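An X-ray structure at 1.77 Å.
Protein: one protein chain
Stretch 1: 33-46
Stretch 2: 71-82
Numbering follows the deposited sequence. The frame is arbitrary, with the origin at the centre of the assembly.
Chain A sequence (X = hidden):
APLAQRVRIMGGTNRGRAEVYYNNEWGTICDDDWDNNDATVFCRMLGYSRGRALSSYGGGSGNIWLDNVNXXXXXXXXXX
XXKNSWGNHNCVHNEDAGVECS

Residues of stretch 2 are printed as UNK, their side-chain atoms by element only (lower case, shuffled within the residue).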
ATOM      1  N   ASP A  33      -9.671  -6.526   4.903  1.00  8.76           N
ATOM      2  CA  ASP A  33     -10.272  -6.272   3.548  1.00  9.50           C
ATOM      3  C   ASP A  33      -9.251  -5.888   2.474  1.00  8.18           C
ATOM      4  O   ASP A  33      -9.627  -5.467   1.387  1.00  8.55           O
ATOM      5  CB  ASP A  33     -11.361  -5.171   3.569  1.00 10.55           C
ATOM      6  CG  ASP A  33     -12.551  -5.512   4.441  1.00 15.41           C
ATOM      7  OD1 ASP A  33     -12.888  -6.712   4.590  1.00 17.34           O
ATOM      8  OD2 ASP A  33     -13.169  -4.541   4.950  1.00 20.90           O
ATOM      9  N   TRP A  34      -7.960  -6.027   2.777  1.00  7.26           N
ATOM     10  CA  TRP A  34      -6.902  -5.659   1.838  1.00  5.83           C
ATOM     11  C   TRP A  34      -6.840  -6.738   0.773  1.00  7.17           C
ATOM     12  O   TRP A  34      -6.578  -7.901   1.073  1.00  7.10           O
ATOM     13  CB  TRP A  34      -5.571  -5.526   2.568  1.00  6.20           C
ATOM     14  CG  TRP A  34      -4.401  -5.118   1.714  1.00  5.19           C
ATOM     15  CD1 TRP A  34      -3.364  -5.911   1.290  1.00  5.50           C
ATOM     16  CD2 TRP A  34      -4.132  -3.801   1.219  1.00  6.18           C
ATOM     17  NE1 TRP A  34      -2.467  -5.165   0.559  1.00  4.26           N
ATOM     18  CE2 TRP A  34      -2.915  -3.867   0.499  1.00  4.25           C
ATOM     19  CE3 TRP A  34      -4.807  -2.570   1.311  1.00  4.96           C
ATOM     20  CZ2 TRP A  34      -2.354  -2.744  -0.140  1.00  6.85           C
ATOM     21  CZ3 TRP A  34      -4.248  -1.446   0.682  1.00  5.24           C
ATOM     22  CH2 TRP A  34      -3.030  -1.551  -0.041  1.00  6.30           C
ATOM     23  N   ASP A  35      -7.120  -6.358  -0.471  1.00  7.37           N
ATOM     24  CA  ASP A  35      -7.226  -7.357  -1.535  1.00  7.92           C
ATOM     25  C   ASP A  35      -6.426  -6.951  -2.790  1.00  7.79           C
ATOM     26  O   ASP A  35      -5.756  -5.934  -2.784  1.00  7.31           O
ATOM     27  CB  ASP A  35      -8.709  -7.695  -1.823  1.00  8.29           C
ATOM     28  CG  ASP A  35      -9.479  -6.550  -2.444  1.00 10.84           C
ATOM     29  OD1 ASP A  35     -10.726  -6.659  -2.513  1.00 14.91           O
ATOM     30  OD2 ASP A  35      -8.860  -5.541  -2.864  1.00 12.25           O
ATOM     31  N   ASN A  36      -6.473  -7.770  -3.848  1.00  7.78           N
ATOM     32  CA  ASN A  36      -5.694  -7.489  -5.065  1.00  7.68           C
ATOM     33  C   ASN A  36      -6.045  -6.150  -5.715  1.00  7.26           C
ATOM     34  O   ASN A  36      -5.177  -5.508  -6.319  1.00  7.01           O
ATOM     35  CB  ASN A  36      -5.825  -8.642  -6.063  1.00  7.48           C
ATOM     36  CG  ASN A  36      -5.040  -9.890  -5.626  1.00  8.65           C
ATOM     37  OD1 ASN A  36      -4.097  -9.807  -4.829  1.00  8.01           O
ATOM     38  ND2 ASN A  36      -5.444 -11.058  -6.136  1.00  7.14           N
ATOM     39  N   ASN A  37      -7.301  -5.739  -5.591  1.00  7.26           N
ATOM     40  CA  ASN A  37      -7.752  -4.453  -6.148  1.00  7.84           C
ATOM     41  C   ASN A  37      -7.068  -3.312  -5.418  1.00  6.72           C
ATOM     42  O   ASN A  37      -6.551  -2.386  -6.046  1.00  6.73           O
ATOM     43  CB  ASN A  37      -9.279  -4.302  -6.068  1.00  9.16           C
ATOM     44  CG  ASN A  37     -10.005  -5.178  -7.074  1.00 12.26           C
ATOM     45  OD1 ASN A  37      -9.462  -5.537  -8.121  1.00 17.49           O
ATOM     46  ND2 ASN A  37     -11.239  -5.534  -6.752  1.00 18.05           N
ATOM     47  N   ASP A  38      -7.024  -3.412  -4.087  1.00  5.98           N
ATOM     48  CA  ASP A  38      -6.312  -2.414  -3.273  1.00  6.17           C
ATOM     49  C   ASP A  38      -4.817  -2.392  -3.592  1.00  5.95           C
ATOM     50  O   ASP A  38      -4.215  -1.318  -3.753  1.00  4.93           O
ATOM     51  CB  ASP A  38      -6.487  -2.768  -1.802  1.00  6.24           C
ATOM     52  CG  ASP A  38      -7.930  -2.800  -1.385  1.00  9.67           C
ATOM     53  OD1 ASP A  38      -8.708  -1.985  -1.919  1.00  9.23           O
ATOM     54  OD2 ASP A  38      -8.282  -3.636  -0.532  1.00 12.02           O
ATOM     55  N   ALA A  39      -4.227  -3.592  -3.669  1.00  5.75           N
ATOM     56  CA  ALA A  39      -2.805  -3.761  -3.981  1.00  5.40           C
ATOM     57  C   ALA A  39      -2.462  -3.143  -5.350  1.00  6.01           C
ATOM     58  O   ALA A  39      -1.418  -2.499  -5.510  1.00  4.38           O
ATOM     59  CB  ALA A  39      -2.435  -5.246  -3.972  1.00  6.13           C
ATOM     60  N   THR A  40      -3.335  -3.368  -6.334  1.00  5.83           N
ATOM     61  CA  THR A  40      -3.144  -2.818  -7.679  1.00  5.93           C
ATOM     62  C   THR A  40      -3.189  -1.289  -7.638  1.00  5.63           C
ATOM     63  O   THR A  40      -2.379  -0.633  -8.287  1.00  4.68           O
ATOM     64  CB  THR A  40      -4.165  -3.414  -8.677  1.00  6.72           C
ATOM     65  OG1 THR A  40      -3.910  -4.823  -8.796  1.00  6.73           O
ATOM     66  CG2 THR A  40      -4.060  -2.782 -10.072  1.00  6.66           C
ATOM     67  N   VAL A  41      -4.132  -0.717  -6.886  1.00  6.06           N
ATOM     68  CA  VAL A  41      -4.164   0.748  -6.769  1.00  5.99           C
ATOM     69  C   VAL A  41      -2.886   1.281  -6.127  1.00  6.46           C
ATOM     70  O   VAL A  41      -2.266   2.220  -6.647  1.00  5.67           O
ATOM     71  CB  VAL A  41      -5.422   1.272  -6.043  1.00  6.13           C
ATOM     72  CG1 VAL A  41      -5.333   2.785  -5.861  1.00  6.76           C
ATOM     73  CG2 VAL A  41      -6.651   0.902  -6.840  1.00  6.34           C
ATOM     74  N   PHE A  42      -2.473   0.654  -5.028  1.00  7.26           N
ATOM     75  CA  PHE A  42      -1.252   1.067  -4.338  1.00  7.13           C
ATOM     76  C   PHE A  42      -0.062   0.982  -5.290  1.00  7.01           C
ATOM     77  O   PHE A  42       0.705   1.937  -5.409  1.00  6.88           O
ATOM     78  CB  PHE A  42      -1.024   0.179  -3.100  1.00  7.34           C
ATOM     79  CG  PHE A  42       0.264   0.461  -2.371  1.00  7.11           C
ATOM     80  CD1 PHE A  42       0.274   1.309  -1.265  1.00  7.16           C
ATOM     81  CD2 PHE A  42       1.469  -0.129  -2.782  1.00  6.06           C
ATOM     82  CE1 PHE A  42       1.474   1.576  -0.581  1.00  6.39           C
ATOM     83  CE2 PHE A  42       2.668   0.139  -2.118  1.00  4.88           C
ATOM     84  CZ  PHE A  42       2.663   1.002  -1.006  1.00  8.49           C
ATOM     85  N   CYS A  43       0.087  -0.162  -5.966  1.00  6.57           N
ATOM     86  CA  CYS A  43       1.217  -0.377  -6.876  1.00  6.69           C
ATOM     87  C   CYS A  43       1.212   0.579  -8.088  1.00  6.82           C
ATOM     88  O   CYS A  43       2.266   1.036  -8.517  1.00  7.42           O
ATOM     89  CB  CYS A  43       1.262  -1.836  -7.333  1.00  6.86           C
ATOM     90  SG  CYS A  43       1.628  -2.992  -5.981  1.00  6.90           S
ATOM     91  N   ARG A  44       0.026   0.888  -8.603  1.00  8.15           N
ATOM     92  CA  ARG A  44      -0.160   1.862  -9.686  1.00  9.53           C
ATOM     93  C   ARG A  44       0.411   3.224  -9.309  1.00  9.21           C
ATOM     94  O   ARG A  44       1.031   3.913 -10.151  1.00  8.95           O
ATOM     95  CB  ARG A  44      -1.647   1.965 -10.016  1.00  9.95           C
ATOM     96  CG  ARG A  44      -2.061   3.043 -11.016  1.00 12.72           C
ATOM     97  CD  ARG A  44      -3.567   2.934 -11.269  1.00 11.97           C
ATOM     98  NE  ARG A  44      -3.949   1.651 -11.867  1.00 17.96           N
ATOM     99  CZ  ARG A  44      -5.067   0.997 -11.569  1.00 19.49           C
ATOM    100  NH1 ARG A  44      -5.904   1.491 -10.656  1.00 19.05           N
ATOM    101  NH2 ARG A  44      -5.340  -0.158 -12.170  1.00 21.07           N
ATOM    102  N   MET A  45       0.246   3.604  -8.043  1.00  9.24           N
ATOM    103  CA  MET A  45       0.797   4.871  -7.559  1.00  9.84           C
ATOM    104  C   MET A  45       2.315   4.946  -7.734  1.00  9.94           C
ATOM    105  O   MET A  45       2.870   6.029  -7.978  1.00 10.43           O
ATOM    106  CB  MET A  45       0.416   5.103  -6.105  1.00  9.56           C
ATOM    107  CG  MET A  45      -1.078   5.288  -5.898  1.00 10.05           C
ATOM    108  SD  MET A  45      -1.471   5.474  -4.156  1.00 10.62           S
ATOM    109  CE  MET A  45      -0.773   7.098  -3.794  1.00 12.24           C
ATOM    110  N   LEU A  46       2.975   3.789  -7.634  1.00  9.80           N
ATOM    111  CA  LEU A  46       4.424   3.695  -7.812  1.00  9.80           C
ATOM    112  C   LEU A  46       4.837   3.410  -9.261  1.00 10.18           C
ATOM    113  O   LEU A  46       6.034   3.250  -9.560  1.00 11.48           O
ATOM    114  CB  LEU A  46       5.006   2.652  -6.843  1.00 10.20           C
ATOM    115  CG  LEU A  46       4.917   2.967  -5.349  1.00 11.94           C
ATOM    116  CD1 LEU A  46       5.306   1.724  -4.546  1.00 14.54           C
ATOM    117  CD2 LEU A  46       5.820   4.136  -4.995  1.00 15.33           C
ATOM    118  N   UNK A  71     -10.956  -0.511  -2.453  1.00 10.61           N
ATOM    119  CA  UNK A  71     -10.819   0.086  -3.787  1.00 11.14           C
ATOM    120  C   UNK A  71     -11.611  -0.734  -4.791  1.00 12.48           C
ATOM    121  O   UNK A  71     -11.742  -1.954  -4.638  1.00 12.08           O
ATOM    122  c   UNK A  71      -9.358   0.088  -4.244  1.00 10.95           C
ATOM    123  s   UNK A  71      -8.222   1.033  -3.181  1.00  9.11           S
ATOM    124  N   UNK A  72     -12.096  -0.051  -5.824  1.00 13.51           N
ATOM    125  CA  UNK A  72     -12.697  -0.705  -6.987  1.00 16.14           C
ATOM    126  C   UNK A  72     -11.608  -1.396  -7.804  1.00 15.93           C
ATOM    127  O   UNK A  72     -11.860  -2.416  -8.439  1.00 16.54           O
ATOM    128  n   UNK A  72     -15.100   3.999  -5.919  1.00 31.92           N
ATOM    129  n   UNK A  72     -14.395   3.337  -8.027  1.00 26.20           N
ATOM    130  n   UNK A  72     -13.622   5.305  -7.097  1.00 31.40           N
ATOM    131  c   UNK A  72     -14.377   4.212  -7.018  1.00 29.13           C
ATOM    132  c   UNK A  72     -13.433   0.310  -7.864  1.00 16.21           C
ATOM    133  c   UNK A  72     -15.202   2.108  -8.061  1.00 19.59           C
ATOM    134  c   UNK A  72     -14.657   0.954  -7.204  1.00 18.37           C
ATOM    135  N   UNK A  73     -10.395  -0.838  -7.770  1.00 15.26           N
ATOM    136  CA  UNK A  73      -9.266  -1.399  -8.490  1.00 15.42           C
ATOM    137  C   UNK A  73      -8.815  -0.505  -9.620  1.00 15.22           C
ATOM    138  O   UNK A  73      -7.705  -0.665 -10.152  1.00 16.05           O
ATOM    139  N   UNK A  74      -9.667   0.457  -9.957  1.00 15.08           N
ATOM    140  CA  UNK A  74      -9.449   1.346 -11.091  1.00 15.58           C
ATOM    141  C   UNK A  74      -8.990   2.753 -10.674  1.00 15.66           C
ATOM    142  O   UNK A  74      -8.701   3.594 -11.538  1.00 15.30           O
ATOM    143  o   UNK A  74     -11.784   1.956 -11.032  1.00 15.56           O
ATOM    144  c   UNK A  74     -11.158   0.141 -12.513  1.00 15.71           C
ATOM    145  c   UNK A  74     -10.751   1.487 -11.901  1.00 15.55           C
ATOM    146  N   UNK A  75      -8.925   3.004  -9.366  1.00 15.32           N
ATOM    147  CA  UNK A  75      -8.494   4.309  -8.838  1.00 15.83           C
ATOM    148  C   UNK A  75      -7.016   4.595  -9.164  1.00 16.09           C
ATOM    149  O   UNK A  75      -6.207   3.664  -9.266  1.00 16.35           O
ATOM    150  o   UNK A  75     -10.016   1.889  -7.147  1.00 13.05           O
ATOM    151  c   UNK A  75      -8.742   4.405  -7.316  1.00 14.78           C
ATOM    152  c   UNK A  75     -10.199   4.283  -6.859  1.00 13.94           C
ATOM    153  c   UNK A  75     -10.669   2.830  -6.659  1.00 13.09           C
ATOM    154  o   UNK A  75     -11.708   2.612  -6.008  1.00 14.73           O
ATOM    155  N   UNK A  76      -6.677   5.871  -9.341  0.80 16.80           N
ATOM    156  CA  UNK A  76      -5.284   6.272  -9.572  0.80 17.22           C
ATOM    157  C   UNK A  76      -4.528   6.445  -8.268  0.80 15.99           C
ATOM    158  O   UNK A  76      -3.306   6.509  -8.262  0.80 15.70           O
ATOM    159  o   UNK A  76      -6.701   8.172 -12.156  0.80 24.39           O
ATOM    160  c   UNK A  76      -5.824   7.394 -11.773  0.80 21.11           C
ATOM    161  n   UNK A  76      -5.394   6.362 -12.509  0.80 23.29           N
ATOM    162  c   UNK A  76      -5.200   7.555 -10.400  0.80 17.91           C
ATOM    163  N   UNK A  77      -5.284   6.485  -7.171  1.00 15.16           N
ATOM    164  CA  UNK A  77      -4.748   6.753  -5.859  1.00 14.22           C
ATOM    165  C   UNK A  77      -5.578   6.065  -4.776  1.00 12.76           C
ATOM    166  O   UNK A  77      -6.808   5.955  -4.895  1.00 12.15           O
ATOM    167  o   UNK A  77      -4.536   8.632  -4.314  1.00 16.66           O
ATOM    168  c   UNK A  77      -4.782   8.275  -5.650  1.00 14.09           C
ATOM    169  N   UNK A  78      -4.914   5.619  -3.705  1.00 12.01           N
ATOM    170  CA  UNK A  78      -5.640   5.116  -2.514  1.00 11.29           C
ATOM    171  C   UNK A  78      -6.505   6.193  -1.882  1.00 11.32           C
ATOM    172  O   UNK A  78      -7.474   5.894  -1.167  1.00 11.08           O
ATOM    173  c   UNK A  78      -3.136   2.893  -0.442  1.00 12.74           C
ATOM    174  c   UNK A  78      -4.677   4.598  -1.443  1.00 11.62           C
ATOM    175  c   UNK A  78      -5.035   2.146  -1.886  1.00 10.44           C
ATOM    176  c   UNK A  78      -4.009   3.239  -1.653  1.00 11.19           C
ATOM    177  N   UNK A  79      -6.137   7.449  -2.120  1.00 11.52           N
ATOM    178  CA  UNK A  79      -6.910   8.564  -1.591  1.00 12.14           C
ATOM    179  C   UNK A  79      -8.325   8.550  -2.204  1.00 12.98           C
ATOM    180  O   UNK A  79      -9.277   9.012  -1.578  1.00 13.31           O
ATOM    181  c   UNK A  79      -3.225   8.564  -0.926  1.00 10.50           C
ATOM    182  n   UNK A  79      -4.186  11.453   0.942  1.00 12.97           N
ATOM    183  c   UNK A  79      -1.431   9.000   0.706  1.00 11.75           C
ATOM    184  c   UNK A  79      -3.332  10.423   0.640  1.00 13.04           C
ATOM    185  c   UNK A  79      -1.985   8.225  -0.351  1.00 11.52           C
ATOM    186  c   UNK A  79      -2.088  10.089   1.212  1.00 11.90           C
ATOM    187  c   UNK A  79      -5.297  11.377   0.111  1.00 12.93           C
ATOM    188  c   UNK A  79      -5.182  10.306  -0.739  1.00 12.70           C
ATOM    189  c   UNK A  79      -3.912   9.686  -0.425  1.00 12.43           C
ATOM    190  c   UNK A  79      -6.181   9.899  -1.837  1.00 11.99           C
ATOM    191  N   UNK A  80      -8.458   7.990  -3.410  1.00 13.21           N
ATOM    192  CA  UNK A  80      -9.768   7.873  -4.081  1.00 13.37           C
ATOM    193  C   UNK A  80     -10.569   6.641  -3.664  1.00 13.27           C
ATOM    194  O   UNK A  80     -11.744   6.506  -4.028  1.00 13.22           O
ATOM    195  c   UNK A  80      -9.604   7.868  -5.598  1.00 14.16           C
ATOM    196  o   UNK A  80      -8.195   9.218  -6.900  1.00 21.06           O
ATOM    197  o   UNK A  80      -9.778  10.233  -5.783  1.00 19.70           O
ATOM    198  c   UNK A  80      -9.165   9.200  -6.135  1.00 16.19           C
ATOM    199  N   UNK A  81      -9.949   5.747  -2.892  1.00 11.85           N
ATOM    200  CA  UNK A  81     -10.645   4.540  -2.447  1.00 11.84           C
ATOM    201  C   UNK A  81     -11.483   4.740  -1.219  1.00 11.81           C
ATOM    202  O   UNK A  81     -11.125   5.501  -0.324  1.00 12.51           O
ATOM    203  s   UNK A  81      -8.722   2.972  -3.573  1.00 11.64           S
ATOM    204  c   UNK A  81      -9.658   3.425  -2.155  1.00 11.50           C
ATOM    205  N   UNK A  82     -12.589   4.016  -1.167  1.00 12.48           N
ATOM    206  CA  UNK A  82     -13.347   3.889   0.056  1.00 13.62           C
ATOM    207  C   UNK A  82     -12.475   3.157   1.085  1.00 13.45           C
ATOM    208  O   UNK A  82     -11.765   2.206   0.732  1.00 13.48           O
ATOM    209  o   UNK A  82     -15.309   2.908   0.995  1.00 17.48           O
ATOM    210  c   UNK A  82     -14.601   3.077  -0.209  1.00 14.34           C
TER

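Position 71 carries one carbon and one sulfur. The carbon lies 3.8 Å from Val41 CG2, and the sulfur sits 2.0 Å from the sulfur of position 81, a disulfide length. This is Cys71. Its backbone N donates to Asp38 OD1 at 2.7 Å, a nearly straight hydrogen bond.

Position 72 has three carbons, a nitrogen, then a carbon with two more nitrogens: a guanidinium. Its CB points away from the helix of stretch 1. This is Arg72. Its O is 3.6 Å from Asn37 CG.

Position 73 has no side-chain atoms, and its CA lies 3.8 Å from Asn37 CB. This is Gly73. A CB here would come within 2.9 Å of Asn37 OD1. The backbone angles, 113/-14, would also jam it against the preceding carbonyl, which by itself calls for glycine.

Position 74 has a carbon bearing one oxygen and one carbon, a branched hydroxyl side chain. Its CB points away. This is Thr74. Its backbone N lies 4.4 Å from Val41 CG2.

Position 75 has three carbons, the third carrying two oxygens. One oxygen is 3.5 Å from Val41 CG2. This is Glu75. Its carboxylate folds back on its own loop: Arg72 N donates to Glu75 OE2 at 2.7 Å, and Gly73 N to Glu75 OE1 at 2.8 Å. Both bonds lie within the loop.

Position 76 has two carbons, the second carrying one oxygen and one nitrogen. The side-chain nitrogen is 4.1 Å from Arg44 CD. An amide of this length is Asn76. Asn76 O is 3.5 Å from Met45 CG.

Position 77 has one carbon and one oxygen, and its CB points away. This is Ser77. Its OG lies 4.1 Å from Met45 CE and accepts from the backbone N of position 79. Its backbone C packs 3.5 Å from Val41 CG1.

Position 78 has four carbons, forked at the second, and starts a 3-10 segment. The fork reaches Val41 and Phe42. This is Leu78. Leu78 CD2 is 4.0 Å from Val41 CG1, and Leu78 CD1 is 3.8 Å from Phe42 CD1, at the ring edge. Leu78 N makes a weak hydrogen bond to Met45 SD at 3.5 Å.

Position 79 has one carbon, then fused five- and six-membered rings with one nitrogen. A carbon of the six-membered ring lies 3.8 Å from Met45 CE. This is Trp79, and that ring carbon is CZ3.

Position 80 has two carbons, the second carrying two oxygens. It makes no contact with stretch 1. This is Asp80.

Position 81 has one carbon and one sulfur, the disulfide partner of Cys71. The sulfur is 4.1 Å from Val41 CG1. This is Cys81.

Position 82 has one carbon and one oxygen, out of reach. This is Ser82.

The contact centres on Val41, which packs against Leu78 and the disulfide. Polar bonds flank it along the helix. Asp38 binds Cys71 N. Arg44 NH1 donates to Gly73 O at 2.9 Å and to Glu75 O at 2.6 Å, tying the loop to the helix.

Stretch 2 (71-82) CRGTENSLWDCS
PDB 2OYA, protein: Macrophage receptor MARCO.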